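Local coordinates for protein mercuric reductase (Metallosphaera sedula, PDB 4YWO) that probably reduces mercuric ions to elemental mercury at the expense of NADPH, using bound FAD as cofactor in a homodimer, at residues S146-P151 / W162-A167; R121-H126 / G132-A137; E314-R319 / K334-N339. All coordinates share one frame; numbering follows the deposited sequence.

Contact 1 of 3, residues S146-P151 / W162-A167. With FAD (flavin-adenine dinucleotide), chain B.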
loop_
_atom_site.group_PDB
_atom_site.type_symbol
_atom_site.label_atom_id
_atom_site.label_comp_id
_atom_site.label_asym_id
_atom_site.label_seq_id
_atom_site.Cartn_x
_atom_site.Cartn_y
_atom_site.Cartn_z
ATOM N N SER A 146 -8.605 24.138 -14.084
ATOM C CA SER A 146 -9.228 24.982 -13.078
ATOM C C SER A 146 -8.164 26.009 -12.576
ATOM O O SER A 146 -6.989 25.872 -12.910
ATOM C CB SER A 146 -9.800 24.191 -11.906
ATOM O OG SER A 146 -8.752 23.407 -11.311
ATOM N N SER A 147 -8.603 26.983 -11.850
ATOM C CA SER A 147 -7.782 27.976 -11.188
ATOM C C SER A 147 -8.196 28.150 -9.768
ATOM O O SER A 147 -9.306 27.832 -9.362
ATOM C CB SER A 147 -8.024 29.354 -11.887
ATOM O OG SER A 147 -7.463 29.393 -13.204
ATOM N N PRO A 148 -7.317 28.752 -8.943
ATOM C CA PRO A 148 -7.737 28.992 -7.608
ATOM C C PRO A 148 -9.007 29.883 -7.496
ATOM O O PRO A 148 -9.098 30.884 -8.198
ATOM C CB PRO A 148 -6.505 29.696 -6.974
ATOM C CG PRO A 148 -5.333 29.337 -7.821
ATOM C CD PRO A 148 -5.910 29.141 -9.202
ATOM N N LEU A 149 -9.896 29.523 -6.587
ATOM C CA LEU A 149 -11.082 30.249 -6.291
ATOM C C LEU A 149 -10.687 31.314 -5.267
ATOM O O LEU A 149 -10.139 30.982 -4.184
ATOM C CB LEU A 149 -12.170 29.331 -5.773
ATOM C CG LEU A 149 -13.534 29.892 -5.419
ATOM C CD1 LEU A 149 -14.088 30.563 -6.672
ATOM C CD2 LEU A 149 -14.413 28.764 -4.908
ATOM N N ILE A 150 -10.935 32.588 -5.631
ATOM C CA ILE A 150 -10.579 33.756 -4.797
ATOM C C ILE A 150 -11.897 34.312 -4.199
ATOM O O ILE A 150 -12.734 34.867 -4.954
ATOM C CB ILE A 150 -9.940 34.872 -5.603
ATOM C CG1 ILE A 150 -8.824 34.370 -6.512
ATOM C CG2 ILE A 150 -9.529 36.016 -4.676
ATOM C CD1 ILE A 150 -7.819 33.506 -5.797
ATOM N N PRO A 151 -12.100 34.146 -2.888
ATOM C CA PRO A 151 -13.359 34.569 -2.285
ATOM C C PRO A 151 -13.436 36.113 -2.304
ATOM O O PRO A 151 -12.391 36.803 -2.356
ATOM C CB PRO A 151 -13.319 33.962 -0.884
ATOM C CG PRO A 151 -11.888 33.746 -0.592
ATOM C CD PRO A 151 -11.134 33.614 -1.899
ATOM N N TRP A 162 -1.265 34.269 -0.805
ATOM C CA TRP A 162 -0.686 33.196 -1.537
ATOM C C TRP A 162 -1.818 32.250 -1.975
ATOM O O TRP A 162 -2.829 32.090 -1.278
ATOM C CB TRP A 162 0.301 32.419 -0.729
ATOM C CG TRP A 162 1.582 33.068 -0.489
ATOM C CD1 TRP A 162 2.025 34.264 -1.010
ATOM C CD2 TRP A 162 2.669 32.531 0.284
ATOM N NE1 TRP A 162 3.333 34.508 -0.576
ATOM C CE2 TRP A 162 3.728 33.459 0.221
ATOM C CE3 TRP A 162 2.821 31.385 1.046
ATOM C CZ2 TRP A 162 4.916 33.258 0.898
ATOM C CZ3 TRP A 162 4.012 31.220 1.761
ATOM C CH2 TRP A 162 5.049 32.112 1.628
ATOM N N THR A 163 -1.564 31.627 -3.108
ATOM C CA THR A 163 -2.300 30.450 -3.523
ATOM C C THR A 163 -1.301 29.281 -3.474
ATOM O O THR A 163 -0.148 29.431 -3.068
ATOM C CB THR A 163 -2.887 30.521 -4.910
ATOM O OG1 THR A 163 -1.858 30.545 -5.899
ATOM C CG2 THR A 163 -3.787 31.727 -5.061
ATOM N N ASN A 164 -1.727 28.092 -3.936
ATOM C CA ASN A 164 -0.755 26.991 -4.042
ATOM C C ASN A 164 0.540 27.289 -4.755
ATOM O O ASN A 164 1.599 26.777 -4.351
ATOM C CB ASN A 164 -1.492 25.750 -4.681
ATOM C CG ASN A 164 -2.039 26.046 -6.074
ATOM O OD1 ASN A 164 -2.969 26.820 -6.229
ATOM N ND2 ASN A 164 -1.374 25.546 -7.137
ATOM N N ARG A 165 0.484 28.092 -5.821
ATOM C CA ARG A 165 1.628 28.403 -6.591
ATOM C C ARG A 165 2.690 29.045 -5.712
ATOM O O ARG A 165 3.849 28.657 -5.737
ATOM C CB ARG A 165 1.247 29.363 -7.744
ATOM C CG ARG A 165 2.395 29.690 -8.587
ATOM C CD ARG A 165 2.005 30.675 -9.712
ATOM N NE ARG A 165 0.954 30.113 -10.542
ATOM C CZ ARG A 165 1.170 29.262 -11.571
ATOM N NH1 ARG A 165 2.400 28.864 -11.910
ATOM N NH2 ARG A 165 0.141 28.798 -12.261
ATOM N N GLU A 166 2.303 30.043 -4.962
ATOM C CA GLU A 166 3.271 30.727 -4.123
ATOM C C GLU A 166 3.683 29.940 -2.946
ATOM O O GLU A 166 4.815 30.049 -2.518
ATOM C CB GLU A 166 2.692 32.071 -3.691
ATOM C CG GLU A 166 2.466 33.019 -4.833
ATOM C CD GLU A 166 1.214 32.808 -5.647
ATOM O OE1 GLU A 166 0.211 32.263 -5.210
ATOM O OE2 GLU A 166 1.260 33.051 -6.855
ATOM N N ALA A 167 2.747 29.152 -2.357
ATOM C CA ALA A 167 3.092 28.337 -1.163
ATOM C C ALA A 167 4.116 27.241 -1.522
ATOM O O ALA A 167 4.894 26.801 -0.671
ATOM C CB ALA A 167 1.817 27.738 -0.518
HETATM P PA FAD B . -4.965 21.410 -16.223
HETATM O O1A FAD B . -3.765 20.503 -16.097
HETATM O O2A FAD B . -4.978 22.744 -15.515
HETATM O O5B FAD B . -5.239 21.668 -17.789
HETATM C C5B FAD B . -5.414 22.994 -18.284
HETATM C C4B FAD B . -4.239 23.359 -19.183
HETATM O O4B FAD B . -4.724 23.815 -20.449
HETATM C C3B FAD B . -3.404 24.473 -18.574
HETATM O O3B FAD B . -2.061 24.023 -18.368
HETATM C C2B FAD B . -3.423 25.613 -19.572
HETATM O O2B FAD B . -2.093 25.901 -20.012
HETATM C C1B FAD B . -4.269 25.139 -20.744
HETATM N N9A FAD B . -5.433 26.042 -20.919
HETATM C C8A FAD B . -6.304 26.399 -19.957
HETATM N N7A FAD B . -7.255 27.237 -20.443
HETATM C C5A FAD B . -6.995 27.428 -21.749
HETATM C C6A FAD B . -7.606 28.199 -22.858
HETATM N N6A FAD B . -8.715 28.952 -22.661
HETATM N N1A FAD B . -7.020 28.124 -24.074
HETATM C C2A FAD B . -5.919 27.379 -24.283
HETATM N N3A FAD B . -5.312 26.655 -23.324
HETATM C C4A FAD B . -5.793 26.639 -22.059
HETATM N N1 FAD B . -4.615 15.443 -7.855
HETATM C C2 FAD B . -4.283 14.176 -7.503
HETATM O O2 FAD B . -4.858 13.224 -8.073
HETATM N N3 FAD B . -3.358 13.901 -6.564
HETATM C C4 FAD B . -2.698 14.863 -5.909
HETATM O O4 FAD B . -1.844 14.576 -5.042
HETATM C C4X FAD B . -3.003 16.278 -6.235
HETATM N N5 FAD B . -2.380 17.307 -5.619
HETATM C C5X FAD B . -2.680 18.587 -5.939
HETATM C C6 FAD B . -2.027 19.630 -5.291
HETATM C C7 FAD B . -2.329 20.948 -5.614
HETATM C C7M FAD B . -1.620 22.076 -4.911
HETATM C C8 FAD B . -3.351 21.246 -6.652
HETATM C C8M FAD B . -3.676 22.675 -6.999
HETATM C C9 FAD B . -4.007 20.207 -7.301
HETATM C C9A FAD B . -3.705 18.889 -6.979
HETATM N N10 FAD B . -4.364 17.830 -7.633
HETATM C C10 FAD B . -4.028 16.511 -7.276
HETATM C "C1'" FAD B . -5.376 18.094 -8.659
HETATM C "C2'" FAD B . -4.771 17.866 -10.039
HETATM O "O2'" FAD B . -3.552 18.608 -10.155
HETATM C "C3'" FAD B . -5.736 18.300 -11.136
HETATM O "O3'" FAD B . -7.008 17.678 -10.926
HETATM C "C4'" FAD B . -5.205 17.917 -12.512
HETATM O "O4'" FAD B . -4.032 18.685 -12.802
HETATM C "C5'" FAD B . -6.253 18.165 -13.591
HETATM O "O5'" FAD B . -5.607 18.342 -14.850
HETATM P P FAD B . -6.394 19.012 -16.084
HETATM O O1P FAD B . -5.620 18.722 -17.349
HETATM O O2P FAD B . -7.849 18.622 -15.985
HETATM O O3P FAD B . -6.270 20.585 -15.768
#
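Pro148, the last residue of strand 146-148, faces Thr163, just ahead of helix 164-168, with their CA atoms 7.0 Å apart, and no hydrogen bond joins the two segments. The pyrrolidine ring meets the threonine side chain at about a right angle, and Pro148 CB lies 3.9 Å from Thr163 CG2. Ile150 CD1 reaches the same methyl more loosely. Threonine suits this place because its methyl can serve the proline while its hydroxyl serves the helix. That hydroxyl sits between the backbone N and the carbonyl carbon (chi1 67°), where it accepts a weak bond from Arg165 N as the N-cap. In return, Glu166 OE1 takes Thr163 N at 2.8 Å nearly along its C-O axis, and Thr163 OG1 on its syn side, completing a capping box. Strand 146-148 pairs with strand 267-269, and, as in related pyridine nucleotide-disulfide oxidoreductases, these strands probably carry the chain between the FAD and NADPH domains. Proline ends the strand with a compact apolar ring, whose CG also lies 3.8 Å from Asn164 OD1. On its other branch Asn164 turns to the flavin: ND2 is 3.7 Å from the methyl C8M of FAD, while Asn164 CB approaches the neighbouring methyl C7M. The amide is held there by a bond from ND2 to Val56 O, and Phe189 of helix 184-194 also packs against Asn164.

Contact 2 of 3, residues R121-H126 / G132-A137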
loop_
_atom_site.group_PDB
_atom_site.type_symbol
_atom_site.label_atom_id
_atom_site.label_comp_id
_atom_site.label_asym_id
_atom_site.label_seq_id
_atom_site.Cartn_x
_atom_site.Cartn_y
_atom_site.Cartn_z
ATOM N N ARG A 121 -10.265 30.418 -27.853
ATOM C CA ARG A 121 -11.653 30.743 -27.532
ATOM C C ARG A 121 -12.544 30.329 -28.678
ATOM O O ARG A 121 -12.122 30.508 -29.829
ATOM C CB ARG A 121 -11.848 32.274 -27.344
ATOM C CG ARG A 121 -11.093 32.814 -26.140
ATOM C CD ARG A 121 -11.259 34.308 -25.940
ATOM N NE ARG A 121 -10.713 34.639 -24.616
ATOM C CZ ARG A 121 -11.434 34.785 -23.516
ATOM N NH1 ARG A 121 -12.750 34.684 -23.526
ATOM N NH2 ARG A 121 -10.803 35.076 -22.388
ATOM N N PHE A 122 -13.709 29.785 -28.370
ATOM C CA PHE A 122 -14.628 29.337 -29.386
ATOM C C PHE A 122 -15.245 30.565 -30.104
ATOM O O PHE A 122 -15.613 31.527 -29.397
ATOM C CB PHE A 122 -15.715 28.438 -28.912
ATOM C CG PHE A 122 -15.174 27.025 -28.624
ATOM C CD1 PHE A 122 -14.658 26.768 -27.389
ATOM C CD2 PHE A 122 -15.200 26.095 -29.542
ATOM C CE1 PHE A 122 -14.154 25.491 -27.123
ATOM C CE2 PHE A 122 -14.615 24.813 -29.328
ATOM C CZ PHE A 122 -14.100 24.579 -28.079
ATOM N N ILE A 123 -15.313 30.411 -31.411
ATOM C CA ILE A 123 -16.038 31.426 -32.246
ATOM C C ILE A 123 -17.177 30.830 -33.050
ATOM O O ILE A 123 -17.955 31.614 -33.703
ATOM C CB ILE A 123 -15.021 32.168 -33.151
ATOM C CG1 ILE A 123 -14.298 31.243 -34.116
ATOM C CG2 ILE A 123 -14.041 33.023 -32.326
ATOM C CD1 ILE A 123 -13.201 31.852 -35.023
ATOM N N SER A 124 -17.353 29.502 -33.087
ATOM C CA SER A 124 -18.438 28.866 -33.755
ATOM C C SER A 124 -18.501 27.460 -33.168
ATOM O O SER A 124 -17.564 27.046 -32.465
ATOM C CB SER A 124 -18.201 28.789 -35.224
ATOM O OG SER A 124 -17.391 27.715 -35.642
ATOM N N PRO A 125 -19.522 26.711 -33.540
ATOM C CA PRO A 125 -19.609 25.327 -33.083
ATOM C C PRO A 125 -18.516 24.447 -33.585
ATOM O O PRO A 125 -18.380 23.294 -33.023
ATOM C CB PRO A 125 -20.953 24.851 -33.688
ATOM C CG PRO A 125 -21.760 26.096 -33.775
ATOM C CD PRO A 125 -20.783 27.112 -34.217
ATOM N N HIS A 126 -17.715 24.832 -34.582
ATOM C CA HIS A 126 -16.602 24.034 -35.086
ATOM C C HIS A 126 -15.259 24.733 -35.166
ATOM O O HIS A 126 -14.366 24.258 -35.819
ATOM C CB HIS A 126 -16.821 23.434 -36.500
ATOM C CG HIS A 126 -17.690 22.241 -36.478
ATOM N ND1 HIS A 126 -19.051 22.345 -36.729
ATOM C CD2 HIS A 126 -17.445 20.936 -36.137
ATOM C CE1 HIS A 126 -19.620 21.160 -36.547
ATOM N NE2 HIS A 126 -18.668 20.283 -36.215
ATOM N N GLY A 132 -5.030 34.947 -33.118
ATOM C CA GLY A 132 -5.676 35.576 -34.283
ATOM C C GLY A 132 -5.964 34.721 -35.464
ATOM O O GLY A 132 -6.474 35.208 -36.462
ATOM N N GLN A 133 -5.749 33.397 -35.376
ATOM C CA GLN A 133 -5.993 32.492 -36.395
ATOM C C GLN A 133 -7.177 31.597 -36.122
ATOM O O GLN A 133 -7.435 31.311 -34.941
ATOM C CB GLN A 133 -4.729 31.659 -36.400
ATOM C CG GLN A 133 -4.579 30.493 -37.268
ATOM C CD GLN A 133 -3.106 30.090 -37.140
ATOM O OE1 GLN A 133 -2.227 30.971 -37.216
ATOM N NE2 GLN A 133 -2.833 28.821 -36.842
ATOM N N VAL A 134 -7.885 31.237 -37.180
ATOM C CA VAL A 134 -9.004 30.293 -37.108
ATOM C C VAL A 134 -8.478 28.861 -37.172
ATOM O O VAL A 134 -7.731 28.488 -38.065
ATOM C CB VAL A 134 -10.047 30.513 -38.227
ATOM C CG1 VAL A 134 -11.151 29.544 -38.102
ATOM C CG2 VAL A 134 -10.640 31.926 -38.076
ATOM N N ILE A 135 -8.892 28.054 -36.199
ATOM C CA ILE A 135 -8.624 26.620 -36.177
ATOM C C ILE A 135 -9.970 25.936 -36.110
ATOM O O ILE A 135 -10.719 26.078 -35.148
ATOM C CB ILE A 135 -7.745 26.229 -34.967
ATOM C CG1 ILE A 135 -6.395 26.997 -34.946
ATOM C CG2 ILE A 135 -7.526 24.713 -34.975
ATOM C CD1 ILE A 135 -5.517 26.609 -36.112
ATOM N N GLU A 136 -10.287 25.194 -37.150
ATOM C CA GLU A 136 -11.505 24.439 -37.293
ATOM C C GLU A 136 -11.243 22.931 -37.074
ATOM O O GLU A 136 -10.285 22.396 -37.620
ATOM C CB GLU A 136 -12.108 24.541 -38.655
ATOM C CG GLU A 136 -12.265 25.949 -39.153
ATOM C CD GLU A 136 -12.896 25.956 -40.576
ATOM O OE1 GLU A 136 -13.985 25.325 -40.691
ATOM O OE2 GLU A 136 -12.313 26.541 -41.488
ATOM N N ALA A 137 -12.164 22.290 -36.416
ATOM C CA ALA A 137 -12.049 20.857 -36.209
ATOM C C ALA A 137 -13.406 20.209 -36.186
ATOM O O ALA A 137 -14.422 20.776 -35.734
ATOM C CB ALA A 137 -11.257 20.580 -34.935
#
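His126 O receives the backbone N of Ala137 at 3.0 Å, in a fairly straight bond (160° at the hydrogen) whose donor is tilted from the carbonyl plane. The same oxygen draws a CA-H...O contact from Glu136 CA at 3.2 Å, so two neighbouring residues of strand 133-137 converge on one acceptor. Beyond the backbone, the imidazole of His126 turns an edge to that strand: CD2 lies 3.1 Å from Ala137 O, which sits in the ring plane. A flat ring suits this position, since a polarised C-H can face the carbonyl. At the far end Ile123 CD1 touches Val134 CG2 at 4.0 Å, two branched chains that add an apolar contact near the surface. What positions His126 is an ST turn, in which Ser124 OG accepts from His126 N at 3.1 Å; serine places its short hydroxyl back over the chain. Overlapping with it, Ile123 and Ser124 both face Ala127 in a classic beta bulge, where the chain turns a corner at Ile123. The His126 ring also meets that of His300, their planes at about 50°. The two segments belong to the outer strands of an antiparallel three-stranded meander, with strand 127-130 between them, and strand 133-137 is joined to the start of strand 16-21 of the parallel sheet, Glu136 by a backbone bond to His16 and the small Ala137 by packing on Ala19.

Contact 3 of 3, residues E314-R319 / K334-N339. With FAD (flavin-adenine dinucleotide), chain B.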
loop_
_atom_site.group_PDB
_atom_site.type_symbol
_atom_site.label_atom_id
_atom_site.label_comp_id
_atom_site.label_asym_id
_atom_site.label_seq_id
_atom_site.Cartn_x
_atom_site.Cartn_y
_atom_site.Cartn_z
ATOM N N GLU A 314 -5.728 13.996 -10.759
ATOM C CA GLU A 314 -4.942 13.742 -11.920
ATOM C C GLU A 314 -5.318 12.478 -12.642
ATOM O O GLU A 314 -5.428 12.427 -13.881
ATOM C CB GLU A 314 -3.461 13.784 -11.547
ATOM C CG GLU A 314 -2.547 13.692 -12.730
ATOM C CD GLU A 314 -2.276 12.244 -13.211
ATOM O OE1 GLU A 314 -2.654 11.201 -12.596
ATOM O OE2 GLU A 314 -1.690 12.061 -14.312
ATOM N N ALA A 315 -5.519 11.350 -11.905
ATOM C CA ALA A 315 -5.762 10.117 -12.572
ATOM C C ALA A 315 -7.125 10.119 -13.275
ATOM O O ALA A 315 -7.309 9.489 -14.331
ATOM C CB ALA A 315 -5.703 8.942 -11.510
ATOM N N LEU A 316 -8.092 10.801 -12.662
ATOM C CA LEU A 316 -9.452 10.937 -13.265
ATOM C C LEU A 316 -9.370 11.873 -14.518
ATOM O O LEU A 316 -9.957 11.525 -15.559
ATOM C CB LEU A 316 -10.423 11.542 -12.276
ATOM C CG LEU A 316 -11.831 11.659 -12.810
ATOM C CD1 LEU A 316 -12.437 10.353 -13.272
ATOM C CD2 LEU A 316 -12.741 12.375 -11.781
ATOM N N ALA A 317 -8.573 12.929 -14.403
ATOM C CA ALA A 317 -8.445 13.845 -15.597
ATOM C C ALA A 317 -7.854 13.060 -16.788
ATOM O O ALA A 317 -8.397 13.120 -17.895
ATOM C CB ALA A 317 -7.606 15.057 -15.240
ATOM N N GLY A 318 -6.821 12.228 -16.536
ATOM C CA GLY A 318 -6.222 11.401 -17.546
ATOM C C GLY A 318 -7.241 10.461 -18.162
ATOM O O GLY A 318 -7.374 10.352 -19.381
ATOM N N ARG A 319 -7.897 9.680 -17.335
ATOM C CA ARG A 319 -8.924 8.725 -17.781
ATOM C C ARG A 319 -10.004 9.410 -18.607
ATOM O O ARG A 319 -10.337 8.860 -19.711
ATOM C CB ARG A 319 -9.570 8.008 -16.649
ATOM C CG ARG A 319 -10.492 6.883 -17.065
ATOM C CD ARG A 319 -9.596 5.748 -17.529
ATOM N NE ARG A 319 -10.247 4.702 -18.293
ATOM C CZ ARG A 319 -9.657 4.046 -19.301
ATOM N NH1 ARG A 319 -8.468 4.441 -19.801
ATOM N NH2 ARG A 319 -10.306 3.072 -19.853
ATOM N N LYS A 334 -18.498 5.058 -24.093
ATOM C CA LYS A 334 -17.746 4.753 -22.837
ATOM C C LYS A 334 -17.919 5.812 -21.805
ATOM O O LYS A 334 -18.150 7.024 -22.118
ATOM C CB LYS A 334 -16.319 4.519 -23.110
ATOM C CG LYS A 334 -16.187 3.387 -24.112
ATOM C CD LYS A 334 -14.808 2.810 -24.215
ATOM C CE LYS A 334 -14.930 1.524 -25.046
ATOM N NZ LYS A 334 -13.600 1.133 -25.576
ATOM N N ARG A 335 -17.849 5.352 -20.530
ATOM C CA ARG A 335 -18.061 6.166 -19.378
ATOM C C ARG A 335 -16.990 5.928 -18.357
ATOM O O ARG A 335 -16.315 4.899 -18.436
ATOM C CB ARG A 335 -19.362 5.836 -18.758
ATOM C CG ARG A 335 -20.383 5.789 -19.845
ATOM C CD ARG A 335 -21.743 5.730 -19.286
ATOM N NE ARG A 335 -22.045 4.381 -18.861
ATOM C CZ ARG A 335 -23.199 4.113 -18.240
ATOM N NH1 ARG A 335 -24.110 5.089 -18.072
ATOM N NH2 ARG A 335 -23.449 2.892 -17.805
ATOM N N VAL A 336 -16.799 6.864 -17.419
ATOM C CA VAL A 336 -15.877 6.573 -16.345
ATOM C C VAL A 336 -16.705 6.775 -15.111
ATOM O O VAL A 336 -17.058 7.925 -14.755
ATOM C CB VAL A 336 -14.574 7.416 -16.354
ATOM C CG1 VAL A 336 -14.889 8.835 -16.532
ATOM C CG2 VAL A 336 -13.764 7.206 -15.071
ATOM N N ASP A 337 -16.961 5.637 -14.474
ATOM C CA ASP A 337 -17.706 5.568 -13.170
ATOM C C ASP A 337 -16.995 6.275 -12.016
ATOM O O ASP A 337 -16.003 5.731 -11.490
ATOM C CB ASP A 337 -17.868 4.088 -12.867
ATOM C CG ASP A 337 -18.464 3.782 -11.448
ATOM O OD1 ASP A 337 -19.196 4.632 -10.860
ATOM O OD2 ASP A 337 -18.173 2.650 -10.962
ATOM N N GLU A 338 -17.487 7.447 -11.629
ATOM C CA GLU A 338 -16.855 8.243 -10.583
ATOM C C GLU A 338 -16.927 7.588 -9.205
ATOM O O GLU A 338 -16.192 7.971 -8.295
ATOM C CB GLU A 338 -17.477 9.640 -10.529
ATOM C CG GLU A 338 -16.462 10.766 -10.416
ATOM C CD GLU A 338 -16.914 12.030 -11.121
ATOM O OE1 GLU A 338 -17.757 11.934 -12.036
ATOM O OE2 GLU A 338 -16.425 13.122 -10.759
ATOM N N ASN A 339 -17.809 6.605 -9.047
ATOM C CA ASN A 339 -17.973 5.915 -7.688
ATOM C C ASN A 339 -17.023 4.745 -7.472
ATOM O O ASN A 339 -17.096 4.074 -6.468
ATOM C CB ASN A 339 -19.418 5.538 -7.443
ATOM C CG ASN A 339 -20.317 6.779 -7.300
ATOM O OD1 ASN A 339 -19.886 7.863 -6.833
ATOM N ND2 ASN A 339 -21.569 6.621 -7.684
HETATM P PA FAD B . -4.965 21.410 -16.223
HETATM O O1A FAD B . -3.765 20.503 -16.097
HETATM O O2A FAD B . -4.978 22.744 -15.515
HETATM O O5B FAD B . -5.239 21.668 -17.789
HETATM C C5B FAD B . -5.414 22.994 -18.284
HETATM C C4B FAD B . -4.239 23.359 -19.183
HETATM O O4B FAD B . -4.724 23.815 -20.449
HETATM C C3B FAD B . -3.404 24.473 -18.574
HETATM O O3B FAD B . -2.061 24.023 -18.368
HETATM C C2B FAD B . -3.423 25.613 -19.572
HETATM O O2B FAD B . -2.093 25.901 -20.012
HETATM C C1B FAD B . -4.269 25.139 -20.744
HETATM N N9A FAD B . -5.433 26.042 -20.919
HETATM C C8A FAD B . -6.304 26.399 -19.957
HETATM N N7A FAD B . -7.255 27.237 -20.443
HETATM C C5A FAD B . -6.995 27.428 -21.749
HETATM C C6A FAD B . -7.606 28.199 -22.858
HETATM N N6A FAD B . -8.715 28.952 -22.661
HETATM N N1A FAD B . -7.020 28.124 -24.074
HETATM C C2A FAD B . -5.919 27.379 -24.283
HETATM N N3A FAD B . -5.312 26.655 -23.324
HETATM C C4A FAD B . -5.793 26.639 -22.059
HETATM N N1 FAD B . -4.615 15.443 -7.855
HETATM C C2 FAD B . -4.283 14.176 -7.503
HETATM O O2 FAD B . -4.858 13.224 -8.073
HETATM N N3 FAD B . -3.358 13.901 -6.564
HETATM C C4 FAD B . -2.698 14.863 -5.909
HETATM O O4 FAD B . -1.844 14.576 -5.042
HETATM C C4X FAD B . -3.003 16.278 -6.235
HETATM N N5 FAD B . -2.380 17.307 -5.619
HETATM C C5X FAD B . -2.680 18.587 -5.939
HETATM C C6 FAD B . -2.027 19.630 -5.291
HETATM C C7 FAD B . -2.329 20.948 -5.614
HETATM C C7M FAD B . -1.620 22.076 -4.911
HETATM C C8 FAD B . -3.351 21.246 -6.652
HETATM C C8M FAD B . -3.676 22.675 -6.999
HETATM C C9 FAD B . -4.007 20.207 -7.301
HETATM C C9A FAD B . -3.705 18.889 -6.979
HETATM N N10 FAD B . -4.364 17.830 -7.633
HETATM C C10 FAD B . -4.028 16.511 -7.276
HETATM C "C1'" FAD B . -5.376 18.094 -8.659
HETATM C "C2'" FAD B . -4.771 17.866 -10.039
HETATM O "O2'" FAD B . -3.552 18.608 -10.155
HETATM C "C3'" FAD B . -5.736 18.300 -11.136
HETATM O "O3'" FAD B . -7.008 17.678 -10.926
HETATM C "C4'" FAD B . -5.205 17.917 -12.512
HETATM O "O4'" FAD B . -4.032 18.685 -12.802
HETATM C "C5'" FAD B . -6.253 18.165 -13.591
HETATM O "O5'" FAD B . -5.607 18.342 -14.850
HETATM P P FAD B . -6.394 19.012 -16.084
HETATM O O1P FAD B . -5.620 18.722 -17.349
HETATM O O2P FAD B . -7.849 18.622 -15.985
HETATM O O3P FAD B . -6.270 20.585 -15.768
#
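Val336 wedges its side chain against the helix that starts at Glu314, touching Leu316 and Arg319, one helical turn apart. Followed outward, Val336 CB lies 4.2 Å from Arg319 CG. Its methyl CG2, anti to the backbone N, goes further in and touches two partners: Arg319 CG at 3.8 Å and Leu316 CD1 at 3.9 Å. The valine and arginine chains slide past each other in opposite directions, whereas the leucine crosses the valine obliquely. Valine suits the place because it is short, and its one methyl CG2 can touch both chains while the segment runs past the helix; Ile323 and Gln320 farther along the helix, and Val434 of the second subunit, also pack on it. Leu316 sends its other methyl, CD2, to within 3.9 Å of Glu338 OE2, at about a right angle to the glutamate chain. Between Val336 and Glu338 stands Asp337, whose OD1 accepts from Asn339 N in an Asx turn that closes round Glu338. Arg319 serves two purposes: its aliphatic stem supports Val336, then the chain bends at chi2 (74°) and carries NH2 to a salt bridge with Asp432 of the second subunit. At the start of the helix, Glu314 N donates to FAD O2 at 2.9 Å (152° at the hydrogen), and Phe437 of the second subunit packs on Glu314. One turn on, Ala317 CB comes 3.7 Å from FAD O2P, a small side chain that lets the helix run close to the cofactor's phosphate. With its N-terminal end directed at the flavin carbonyl, the helix dipole would tend to stabilise negative charge at the N1-C2-O2 edge, such as builds up on reduction, as is thought for related flavoenzymes.

Overall arrangement
Contacts 1 and 3 both touch FAD, but at different parts of it: contact 1 meets the methyl groups of the isoalloxazine, whereas contact 3 meets its pyrimidine carbonyl and comes close to a phosphate. Their centres are 24 Å apart, on opposite sides of the chain's centre, and their nearest atoms are about 9 Å apart. Contact 2 stands farther out, its centre 30 Å from that of contact 1 and 27 Å from that of contact 3. It belongs to the FAD domain, beside the adenine end of the cofactor: its Arg121 N lies 5.5 Å from the adenine N1A of FAD, next to Ala120, whose N is hydrogen-bonded to FAD. Contact 3 alone also reaches the second subunit.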